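Succinylglutamate desuccinylase/aspartoacylase (PDB 3LWU) binds zinc and is probably a metal-dependent hydrolase of the succinylglutamate desuccinylase/aspartoacylase family. Local coordinates at residues K199-P204 against S257-E262; I216-I221 against E301-Y306; L307-K312 against M382-P387. One frame throughout, in Å; residues are numbered along the deposited sequence.

Interaction 1 of 3, residues K199-P204 against S257-E262; sequences KHLYCP and SAFTLE
Glu262 and His200 face each other as a hydrogen-bonded pair of two antiparallel strands whose axes come within 4.8 Å. Both backbone bonds of the pair are made, His200 N to Glu262 O and Glu262 N to His200 O, and the next hydrogen-bonded pair, Tyr202 with Thr260, repeats the pattern; its Tyr202 N to Thr260 O bond is 2.8 Å long and almost straight at 174°.

The Glu262 side chain can be followed outward from there. Its CB sits over one face of the imidazole, 3.4 Å from the ring centroid and 14° off the normal, a CH-pi contact. CG comes next, 3.4 Å from His200 NE2, and a bend at chi2 (-76°) then turns the carboxylate off the histidine. CD comes closest to Tyr202 CE1. OE1 stays 4.4 Å from His200 NE2, too far for a bond, and OE2 ends 3.5 Å from Tyr202 CE1, carboxylate and phenol planes strongly inclined. The imidazole itself is fixed by ND1 bonding to the carbonyl of Cys198, while NE2 bonds to an unidentified bound molecule.

Between these pairs, Leu201 and Leu261 put their side chains on the other face of the sheet, side by side, CD1 to CD1 3.7 Å. On that same face Cys203 SG lies at the edge of the Phe259 ring, 3.9 Å from CE1, a sulfur-aromatic contact.

The chemistry thus divides by face: leucine, cysteine and phenylalanine on one, histidine, tyrosine and glutamate on the other. Glu262 also touches His192, a zinc ligand, so the polar face lies beside the metal site, consistent with an active-site wall.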
loop_
_atom_site.group_PDB
_atom_site.type_symbol
_atom_site.label_atom_id
_atom_site.label_comp_id
_atom_site.label_asym_id
_atom_site.label_seq_id
_atom_site.Cartn_x
_atom_site.Cartn_y
_atom_site.Cartn_z
ATOM N N LYS A 199 -15.968 1.860 23.730
ATOM C CA LYS A 199 -14.869 2.023 24.660
ATOM C C LYS A 199 -14.707 0.739 25.423
ATOM O O LYS A 199 -15.687 0.189 25.913
ATOM C CB LYS A 199 -15.105 3.177 25.628
ATOM C CG LYS A 199 -15.141 4.563 24.972
ATOM C CD LYS A 199 -15.403 5.650 25.983
ATOM C CE LYS A 199 -15.753 6.958 25.311
ATOM N NZ LYS A 199 -15.756 8.071 26.278
ATOM N N HIS A 200 -13.477 0.244 25.508
ATOM C CA HIS A 200 -13.203 -0.915 26.328
ATOM C C HIS A 200 -11.799 -0.862 26.934
ATOM O O HIS A 200 -11.024 -0.043 26.558
ATOM C CB HIS A 200 -13.489 -2.224 25.547
ATOM C CG HIS A 200 -12.730 -2.385 24.261
ATOM N ND1 HIS A 200 -12.995 -1.641 23.130
ATOM C CD2 HIS A 200 -11.762 -3.271 23.905
ATOM C CE1 HIS A 200 -12.189 -2.016 22.150
ATOM N NE2 HIS A 200 -11.441 -3.024 22.585
ATOM N N LEU A 201 -11.488 -1.727 27.880
ATOM C CA LEU A 201 -10.227 -1.679 28.604
ATOM C C LEU A 201 -9.588 -3.074 28.737
ATOM O O LEU A 201 -10.270 -4.047 28.897
ATOM C CB LEU A 201 -10.522 -1.141 30.009
ATOM C CG LEU A 201 -9.510 -1.183 31.153
ATOM C CD1 LEU A 201 -8.376 -0.249 30.811
ATOM C CD2 LEU A 201 -10.159 -0.766 32.441
ATOM N N TYR A 202 -8.276 -3.154 28.659
ATOM C CA TYR A 202 -7.563 -4.388 28.936
ATOM C C TYR A 202 -6.954 -4.218 30.313
ATOM O O TYR A 202 -6.177 -3.283 30.522
ATOM C CB TYR A 202 -6.453 -4.586 27.935
ATOM C CG TYR A 202 -6.892 -5.153 26.620
ATOM C CD1 TYR A 202 -7.286 -4.323 25.584
ATOM C CD2 TYR A 202 -6.902 -6.522 26.390
ATOM C CE1 TYR A 202 -7.662 -4.816 24.369
ATOM C CE2 TYR A 202 -7.299 -7.030 25.150
ATOM C CZ TYR A 202 -7.690 -6.155 24.158
ATOM O OH TYR A 202 -8.073 -6.609 22.920
ATOM N N CYS A 203 -7.296 -5.099 31.239
ATOM C CA CYS A 203 -6.897 -4.964 32.655
ATOM C C CYS A 203 -6.391 -6.281 33.185
ATOM O O CYS A 203 -7.116 -7.261 33.160
ATOM C CB CYS A 203 -8.121 -4.553 33.454
ATOM S SG CYS A 203 -7.873 -4.184 35.192
ATOM N N PRO A 204 -5.151 -6.332 33.682
ATOM C CA PRO A 204 -4.774 -7.604 34.296
ATOM C C PRO A 204 -5.628 -8.027 35.495
ATOM O O PRO A 204 -6.182 -7.197 36.233
ATOM C CB PRO A 204 -3.326 -7.374 34.733
ATOM C CG PRO A 204 -3.134 -5.900 34.724
ATOM C CD PRO A 204 -4.031 -5.374 33.675
ATOM N N SER A 257 1.106 -1.074 38.034
ATOM C CA SER A 257 -0.173 -1.214 37.355
ATOM C C SER A 257 0.013 -0.830 35.896
ATOM O O SER A 257 0.619 0.195 35.621
ATOM C CB SER A 257 -1.215 -0.276 38.001
ATOM O OG SER A 257 -1.604 -0.777 39.274
ATOM N N ALA A 258 -0.529 -1.622 34.966
ATOM C CA ALA A 258 -0.532 -1.257 33.527
ATOM C C ALA A 258 -1.880 -1.580 32.902
ATOM O O ALA A 258 -2.485 -2.613 33.215
ATOM C CB ALA A 258 0.576 -1.956 32.795
ATOM N N PHE A 259 -2.373 -0.672 32.063
ATOM C CA PHE A 259 -3.674 -0.811 31.386
ATOM C C PHE A 259 -3.564 -0.353 29.944
ATOM O O PHE A 259 -2.846 0.605 29.657
ATOM C CB PHE A 259 -4.739 0.085 32.040
ATOM C CG PHE A 259 -4.777 -0.003 33.517
ATOM C CD1 PHE A 259 -5.572 -0.953 34.154
ATOM C CD2 PHE A 259 -4.035 0.857 34.285
ATOM C CE1 PHE A 259 -5.588 -1.050 35.501
ATOM C CE2 PHE A 259 -4.050 0.751 35.634
ATOM C CZ PHE A 259 -4.830 -0.190 36.251
ATOM N N THR A 260 -4.284 -1.027 29.038
ATOM C CA THR A 260 -4.457 -0.557 27.646
ATOM C C THR A 260 -5.910 -0.087 27.536
ATOM O O THR A 260 -6.860 -0.871 27.744
ATOM C CB THR A 260 -4.161 -1.661 26.627
ATOM O OG1 THR A 260 -2.801 -2.111 26.780
ATOM C CG2 THR A 260 -4.409 -1.262 25.148
ATOM N N LEU A 261 -6.079 1.202 27.252
ATOM C CA LEU A 261 -7.397 1.777 27.044
ATOM C C LEU A 261 -7.723 1.790 25.547
ATOM O O LEU A 261 -6.885 2.133 24.737
ATOM C CB LEU A 261 -7.448 3.201 27.580
ATOM C CG LEU A 261 -7.559 3.355 29.098
ATOM C CD1 LEU A 261 -6.400 2.689 29.788
ATOM C CD2 LEU A 261 -7.670 4.851 29.447
ATOM N N GLU A 262 -8.929 1.380 25.193
ATOM C CA GLU A 262 -9.379 1.392 23.800
ATOM C C GLU A 262 -10.494 2.434 23.676
ATOM O O GLU A 262 -11.642 2.180 24.009
ATOM C CB GLU A 262 -9.850 -0.009 23.395
ATOM C CG GLU A 262 -8.828 -1.107 23.666
ATOM C CD GLU A 262 -7.691 -1.131 22.658
ATOM O OE1 GLU A 262 -7.868 -0.646 21.502
ATOM O OE2 GLU A 262 -6.643 -1.697 23.023
#

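Interaction 2 of 3, residues I216-I221 against E301-Y306; sequences IPYTLI and ERFGCY
Pro217 and Phe303 begin the pairing of two parallel strands, whose short axes cross at -24° and approach to 4.6 Å.

Backbone hydrogen bonds come first. Phe303 N donates to Pro217 O at 2.7 Å, Thr219 N to Phe303 O, Cys305 N to Thr219 O, and Ile221 N to Cys305 O. Phe303 thus bonds through N and O to Pro217 and Thr219, which flank Tyr218; Thr219 bonds likewise to Phe303 and Cys305, which flank Gly304, as parallel pairing requires. Gly304 CA also approaches Thr219 O, at 3.0 Å, where a side chain would have little room.

Aromatic and apolar contacts follow. Tyr218 and Phe303 lie side by side, CE1 to CD1 3.7 Å; their planes are only 19° apart but so far slid that the rings scarcely overlap. Leu220 CD2 meets Cys305 SG at 3.6 Å on the same face. On the other, Ile221 CD1 stands over one face of the Tyr306 ring, toward its rim.

Water forms the third group. One water is hydrogen-bonded with Thr219 OG1 (2.8 Å), Ile216 O and Phe303 O. A second accepts from Ile216 N and from Arg302 NE, the latter at 3.0 Å and in the guanidinium plane. The arginine chain reaches it extended from CG to NE, and its NH2 bonds to the carbonyls of Phe214 and Ala298.

Direct amide bonds therefore join the regular strands; the first water sits at their start, and the second, with Arg302, joins the loop ends before them. The paired side chains are mainly apolar, becoming more exposed at Phe303 and Tyr306.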
loop_
_atom_site.group_PDB
_atom_site.type_symbol
_atom_site.label_atom_id
_atom_site.label_comp_id
_atom_site.label_asym_id
_atom_site.label_seq_id
_atom_site.Cartn_x
_atom_site.Cartn_y
_atom_site.Cartn_z
ATOM N N ILE A 216 -15.161 3.482 31.435
ATOM C CA ILE A 216 -15.104 2.494 30.372
ATOM C C ILE A 216 -16.109 1.378 30.647
ATOM O O ILE A 216 -15.990 0.659 31.642
ATOM C CB ILE A 216 -13.672 1.959 30.176
ATOM C CG1 ILE A 216 -12.772 3.092 29.656
ATOM C CG2 ILE A 216 -13.660 0.820 29.126
ATOM C CD1 ILE A 216 -11.332 2.738 29.454
ATOM N N PRO A 217 -17.122 1.235 29.774
ATOM C CA PRO A 217 -18.167 0.259 30.090
ATOM C C PRO A 217 -17.713 -1.203 30.072
ATOM O O PRO A 217 -18.222 -1.992 30.859
ATOM C CB PRO A 217 -19.223 0.509 29.014
ATOM C CG PRO A 217 -18.931 1.879 28.503
ATOM C CD PRO A 217 -17.460 2.011 28.569
ATOM N N TYR A 218 -16.766 -1.565 29.219
ATOM C CA TYR A 218 -16.381 -2.953 29.074
ATOM C C TYR A 218 -14.896 -3.169 29.282
ATOM O O TYR A 218 -14.069 -2.567 28.604
ATOM C CB TYR A 218 -16.833 -3.514 27.702
ATOM C CG TYR A 218 -18.309 -3.424 27.509
ATOM C CD1 TYR A 218 -19.147 -4.339 28.112
ATOM C CD2 TYR A 218 -18.887 -2.389 26.770
ATOM C CE1 TYR A 218 -20.515 -4.250 27.985
ATOM C CE2 TYR A 218 -20.293 -2.280 26.670
ATOM C CZ TYR A 218 -21.074 -3.212 27.268
ATOM O OH TYR A 218 -22.449 -3.170 27.180
ATOM N N THR A 219 -14.584 -4.091 30.190
ATOM C CA THR A 219 -13.226 -4.479 30.542
ATOM C C THR A 219 -12.944 -5.963 30.230
ATOM O O THR A 219 -13.712 -6.850 30.599
ATOM C CB THR A 219 -13.002 -4.303 32.060
ATOM O OG1 THR A 219 -13.207 -2.935 32.404
ATOM C CG2 THR A 219 -11.595 -4.735 32.469
ATOM N N LEU A 220 -11.815 -6.205 29.576
ATOM C CA LEU A 220 -11.284 -7.537 29.358
ATOM C C LEU A 220 -10.246 -7.844 30.444
ATOM O O LEU A 220 -9.285 -7.098 30.622
ATOM C CB LEU A 220 -10.621 -7.617 27.983
ATOM C CG LEU A 220 -11.649 -7.465 26.869
ATOM C CD1 LEU A 220 -11.046 -6.875 25.608
ATOM C CD2 LEU A 220 -12.318 -8.779 26.609
ATOM N N ILE A 221 -10.443 -8.938 31.157
ATOM C CA ILE A 221 -9.578 -9.313 32.253
ATOM C C ILE A 221 -8.548 -10.235 31.690
ATOM O O ILE A 221 -8.883 -11.321 31.266
ATOM C CB ILE A 221 -10.363 -10.032 33.384
ATOM C CG1 ILE A 221 -11.563 -9.174 33.808
ATOM C CG2 ILE A 221 -9.457 -10.281 34.550
ATOM C CD1 ILE A 221 -12.507 -9.830 34.818
ATOM N N GLU A 301 -22.967 1.952 34.210
ATOM C CA GLU A 301 -22.856 0.514 34.341
ATOM C C GLU A 301 -21.559 0.030 33.711
ATOM O O GLU A 301 -21.222 0.440 32.596
ATOM C CB GLU A 301 -24.067 -0.152 33.717
ATOM C CG GLU A 301 -25.291 0.018 34.581
ATOM C CD GLU A 301 -26.588 -0.401 33.890
ATOM O OE1 GLU A 301 -26.646 -0.453 32.643
ATOM O OE2 GLU A 301 -27.564 -0.664 34.614
ATOM N N ARG A 302 -20.827 -0.801 34.455
ATOM C CA ARG A 302 -19.561 -1.345 34.025
ATOM C C ARG A 302 -19.622 -2.874 34.002
ATOM O O ARG A 302 -20.152 -3.455 34.947
ATOM C CB ARG A 302 -18.466 -0.880 34.972
ATOM C CG ARG A 302 -18.132 0.577 34.824
ATOM C CD ARG A 302 -16.944 0.970 35.691
ATOM N NE ARG A 302 -16.613 2.393 35.577
ATOM C CZ ARG A 302 -17.276 3.398 36.141
ATOM N NH1 ARG A 302 -18.357 3.199 36.891
ATOM N NH2 ARG A 302 -16.853 4.641 35.952
ATOM N N PHE A 303 -19.103 -3.504 32.937
ATOM C CA PHE A 303 -19.114 -4.968 32.779
ATOM C C PHE A 303 -17.729 -5.472 32.400
ATOM O O PHE A 303 -16.852 -4.692 32.036
ATOM C CB PHE A 303 -20.106 -5.451 31.703
ATOM C CG PHE A 303 -21.522 -4.940 31.870
ATOM C CD1 PHE A 303 -21.877 -3.668 31.420
ATOM C CD2 PHE A 303 -22.510 -5.745 32.441
ATOM C CE1 PHE A 303 -23.192 -3.190 31.563
ATOM C CE2 PHE A 303 -23.841 -5.273 32.601
ATOM C CZ PHE A 303 -24.179 -4.005 32.164
ATOM N N GLY A 304 -17.529 -6.781 32.502
ATOM C CA GLY A 304 -16.266 -7.412 32.099
ATOM C C GLY A 304 -16.473 -8.820 31.567
ATOM O O GLY A 304 -17.560 -9.373 31.738
ATOM N N CYS A 305 -15.455 -9.363 30.895
ATOM C CA CYS A 305 -15.340 -10.794 30.630
ATOM C C CYS A 305 -13.885 -11.211 30.666
ATOM O O CYS A 305 -12.994 -10.386 30.557
ATOM C CB CYS A 305 -15.973 -11.194 29.288
ATOM S SG CYS A 305 -15.003 -10.876 27.852
ATOM N N TYR A 306 -13.633 -12.491 30.849
ATOM C CA TYR A 306 -12.264 -12.979 30.822
ATOM C C TYR A 306 -11.857 -13.001 29.347
ATOM O O TYR A 306 -12.715 -13.136 28.474
ATOM C CB TYR A 306 -12.154 -14.354 31.490
ATOM C CG TYR A 306 -12.441 -14.300 32.981
ATOM C CD1 TYR A 306 -11.464 -13.899 33.867
ATOM C CD2 TYR A 306 -13.705 -14.595 33.491
ATOM C CE1 TYR A 306 -11.716 -13.791 35.209
ATOM C CE2 TYR A 306 -13.968 -14.509 34.844
ATOM C CZ TYR A 306 -12.961 -14.108 35.702
ATOM O OH TYR A 306 -13.181 -14.013 37.054
HETATM O O HOH W 1 -15.838 -2.036 32.539
HETATM O O HOH W 2 -14.472 1.807 33.500
#

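Interaction 3 of 3, residues L307-K312 against M382-P387; sequences LKDYKK and MTNVFP
The antiparallel pairing of strands 310-314 and 377-382 ends at the Tyr310-Met382 bridge, just after the 3-10 turn 307-309. It is a non-hydrogen-bonded pair with CA atoms 4.4 Å apart. Its side chains, the second a selenomethionine, cross at a slant, with Tyr310 CD1 3.7 Å from Met382 CG. The hydroxyl at the far end of the tyrosine ring bonds to an unidentified bound molecule.

Thr383 grips the carbonyl oxygen of Asp309 twice. Its amide donates at 3.0 Å, tilted 33° from the carbonyl plane, and its OG1 donates at 2.6 Å, in that plane and on a lone pair. With chi1 at 61° OG1 lies between the backbone N and carbonyl carbon of its own residue, which brings hydroxyl and amide to the same acceptor. A valine at this position would probably leave Asp309 O with the amide bond alone and the turn less firmly held.

The aspartate side chain reaches the following residue: Asn384 ND2 makes a weak bond to Asp309 OD1 at 3.4 Å, carboxylate and amide planes 76° apart. A water bridges the same two residues, donating to Asp309 OD2 (2.6 Å) and to Asn384 O. Tyr310 N bonds to Leu307 O, and from the strand beyond Lys311 NZ reaches back to Lys308 O.

In fold terms this is a 3-10 turn leading from strand 303-306 into the antiparallel pair 310-314 and 377-382, with the turn's last carbonyl bonded by both the amide and the hydroxyl of Thr383.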
loop_
_atom_site.group_PDB
_atom_site.type_symbol
_atom_site.label_atom_id
_atom_site.label_comp_id
_atom_site.label_asym_id
_atom_site.label_seq_id
_atom_site.Cartn_x
_atom_site.Cartn_y
_atom_site.Cartn_z
ATOM N N LEU A 307 -10.553 -12.836 29.087
ATOM C CA LEU A 307 -10.014 -12.723 27.741
ATOM C C LEU A 307 -10.398 -13.909 26.881
ATOM O O LEU A 307 -10.748 -13.736 25.705
ATOM C CB LEU A 307 -8.497 -12.572 27.777
ATOM C CG LEU A 307 -7.800 -12.389 26.433
ATOM C CD1 LEU A 307 -8.228 -11.072 25.797
ATOM C CD2 LEU A 307 -6.267 -12.465 26.574
ATOM N N LYS A 308 -10.343 -15.106 27.461
ATOM C CA LYS A 308 -10.715 -16.344 26.761
ATOM C C LYS A 308 -12.162 -16.334 26.223
ATOM O O LYS A 308 -12.474 -17.094 25.300
ATOM C CB LYS A 308 -10.511 -17.585 27.665
ATOM C CG LYS A 308 -11.497 -17.679 28.861
ATOM C CD LYS A 308 -11.237 -18.940 29.777
ATOM C CE LYS A 308 -11.945 -18.781 31.154
ATOM N NZ LYS A 308 -11.753 -19.917 32.165
ATOM N N ASP A 309 -13.029 -15.505 26.809
ATOM C CA ASP A 309 -14.415 -15.379 26.359
ATOM C C ASP A 309 -14.642 -14.264 25.310
ATOM O O ASP A 309 -15.784 -14.047 24.889
ATOM C CB ASP A 309 -15.334 -15.164 27.558
ATOM C CG ASP A 309 -15.406 -16.384 28.465
ATOM O OD1 ASP A 309 -15.313 -17.496 27.935
ATOM O OD2 ASP A 309 -15.568 -16.247 29.695
ATOM N N TYR A 310 -13.577 -13.579 24.887
ATOM C CA TYR A 310 -13.658 -12.469 23.924
ATOM C C TYR A 310 -13.264 -13.095 22.597
ATOM O O TYR A 310 -12.170 -13.626 22.498
ATOM C CB TYR A 310 -12.661 -11.385 24.319
ATOM C CG TYR A 310 -12.639 -10.106 23.512
ATOM C CD1 TYR A 310 -13.810 -9.496 23.079
ATOM C CD2 TYR A 310 -11.426 -9.457 23.252
ATOM C CE1 TYR A 310 -13.781 -8.306 22.364
ATOM C CE2 TYR A 310 -11.379 -8.282 22.556
ATOM C CZ TYR A 310 -12.567 -7.687 22.130
ATOM O OH TYR A 310 -12.518 -6.523 21.434
ATOM N N LYS A 311 -14.146 -13.047 21.596
ATOM C CA LYS A 311 -14.037 -13.917 20.409
ATOM C C LYS A 311 -14.066 -13.142 19.132
ATOM O O LYS A 311 -14.819 -12.176 18.987
ATOM C CB LYS A 311 -15.203 -14.934 20.361
ATOM C CG LYS A 311 -15.191 -16.015 21.474
ATOM C CD LYS A 311 -14.100 -17.077 21.212
ATOM C CE LYS A 311 -14.493 -18.451 21.755
ATOM N NZ LYS A 311 -14.254 -18.511 23.229
ATOM N N LYS A 312 -13.271 -13.599 18.170
ATOM C CA LYS A 312 -13.256 -13.015 16.848
ATOM C C LYS A 312 -14.191 -13.777 15.923
ATOM O O LYS A 312 -14.034 -14.968 15.714
ATOM C CB LYS A 312 -11.874 -13.100 16.254
ATOM C CG LYS A 312 -10.777 -12.432 17.026
ATOM C CD LYS A 312 -9.425 -12.445 16.226
ATOM C CE LYS A 312 -9.545 -11.763 14.860
ATOM N NZ LYS A 312 -9.739 -10.304 14.990
HETATM N N MSE A 382 -17.783 -10.012 23.144
HETATM C CA MSE A 382 -17.581 -10.573 24.462
HETATM C C MSE A 382 -18.719 -11.547 24.736
HETATM O O MSE A 382 -19.888 -11.273 24.404
HETATM C CB MSE A 382 -17.604 -9.487 25.533
HETATM C CG MSE A 382 -16.502 -8.491 25.461
HETATM SE SE MSE A 382 -16.753 -7.262 26.928
HETATM C CE MSE A 382 -15.034 -6.409 26.923
ATOM N N THR A 383 -18.374 -12.663 25.352
ATOM C CA THR A 383 -19.363 -13.643 25.780
ATOM C C THR A 383 -19.173 -13.859 27.296
ATOM O O THR A 383 -18.156 -13.470 27.859
ATOM C CB THR A 383 -19.201 -14.991 24.995
ATOM O OG1 THR A 383 -17.909 -15.542 25.253
ATOM C CG2 THR A 383 -19.319 -14.770 23.491
ATOM N N ASN A 384 -20.156 -14.471 27.948
ATOM C CA ASN A 384 -20.085 -14.703 29.389
ATOM C C ASN A 384 -19.744 -13.399 30.138
ATOM O O ASN A 384 -18.837 -13.356 30.973
ATOM C CB ASN A 384 -19.085 -15.829 29.683
ATOM C CG ASN A 384 -19.542 -17.167 29.096
ATOM O OD1 ASN A 384 -20.719 -17.484 29.124
ATOM N ND2 ASN A 384 -18.622 -17.935 28.568
ATOM N N VAL A 385 -20.475 -12.341 29.790
ATOM C CA VAL A 385 -20.267 -11.015 30.341
ATOM C C VAL A 385 -20.952 -10.954 31.697
ATOM O O VAL A 385 -21.942 -11.617 31.926
ATOM C CB VAL A 385 -20.838 -9.934 29.386
ATOM C CG1 VAL A 385 -20.668 -8.538 29.940
ATOM C CG2 VAL A 385 -20.163 -10.022 28.031
ATOM N N PHE A 386 -20.392 -10.164 32.602
ATOM C CA PHE A 386 -20.947 -9.951 33.939
ATOM C C PHE A 386 -20.671 -8.528 34.435
ATOM O O PHE A 386 -19.715 -7.897 33.991
ATOM C CB PHE A 386 -20.341 -10.965 34.919
ATOM C CG PHE A 386 -18.841 -11.085 34.829
ATOM C CD1 PHE A 386 -18.016 -10.195 35.502
ATOM C CD2 PHE A 386 -18.254 -12.097 34.087
ATOM C CE1 PHE A 386 -16.628 -10.311 35.427
ATOM C CE2 PHE A 386 -16.870 -12.234 34.018
ATOM C CZ PHE A 386 -16.053 -11.327 34.680
ATOM N N PRO A 387 -21.509 -8.012 35.355
ATOM C CA PRO A 387 -21.205 -6.717 35.974
ATOM C C PRO A 387 -19.919 -6.780 36.798
ATOM O O PRO A 387 -19.687 -7.760 37.476
ATOM C CB PRO A 387 -22.417 -6.463 36.887
ATOM C CG PRO A 387 -23.501 -7.382 36.362
ATOM C CD PRO A 387 -22.751 -8.594 35.903
HETATM O O HOH W 3 -16.103 -14.158 31.111
#

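Interaction 1 is the core contact, nearly all buried and beside the zinc site, while interactions 2 and 3 are only partly buried. Strands 196-204 and 218-222 are neighbours, so interactions 1 and 2 share an edge through Leu201. Interaction 2 passes to interaction 3 through Gly304 N to Phe386 O and Leu307 N to Ile221 O. The chemistry shifts on the way: antiparallel bonds with a polar face beside the zinc site, then parallel bonds helped by water, then one backbone bond supplemented by hydroxyl, weak amide and water bonds. Interaction 3 reaches the surface, Lys311 packing on Phe166 of the second subunit, yet its Tyr310 packs against His200 and Tyr202, CE2 3.7 Å from Tyr202 OH.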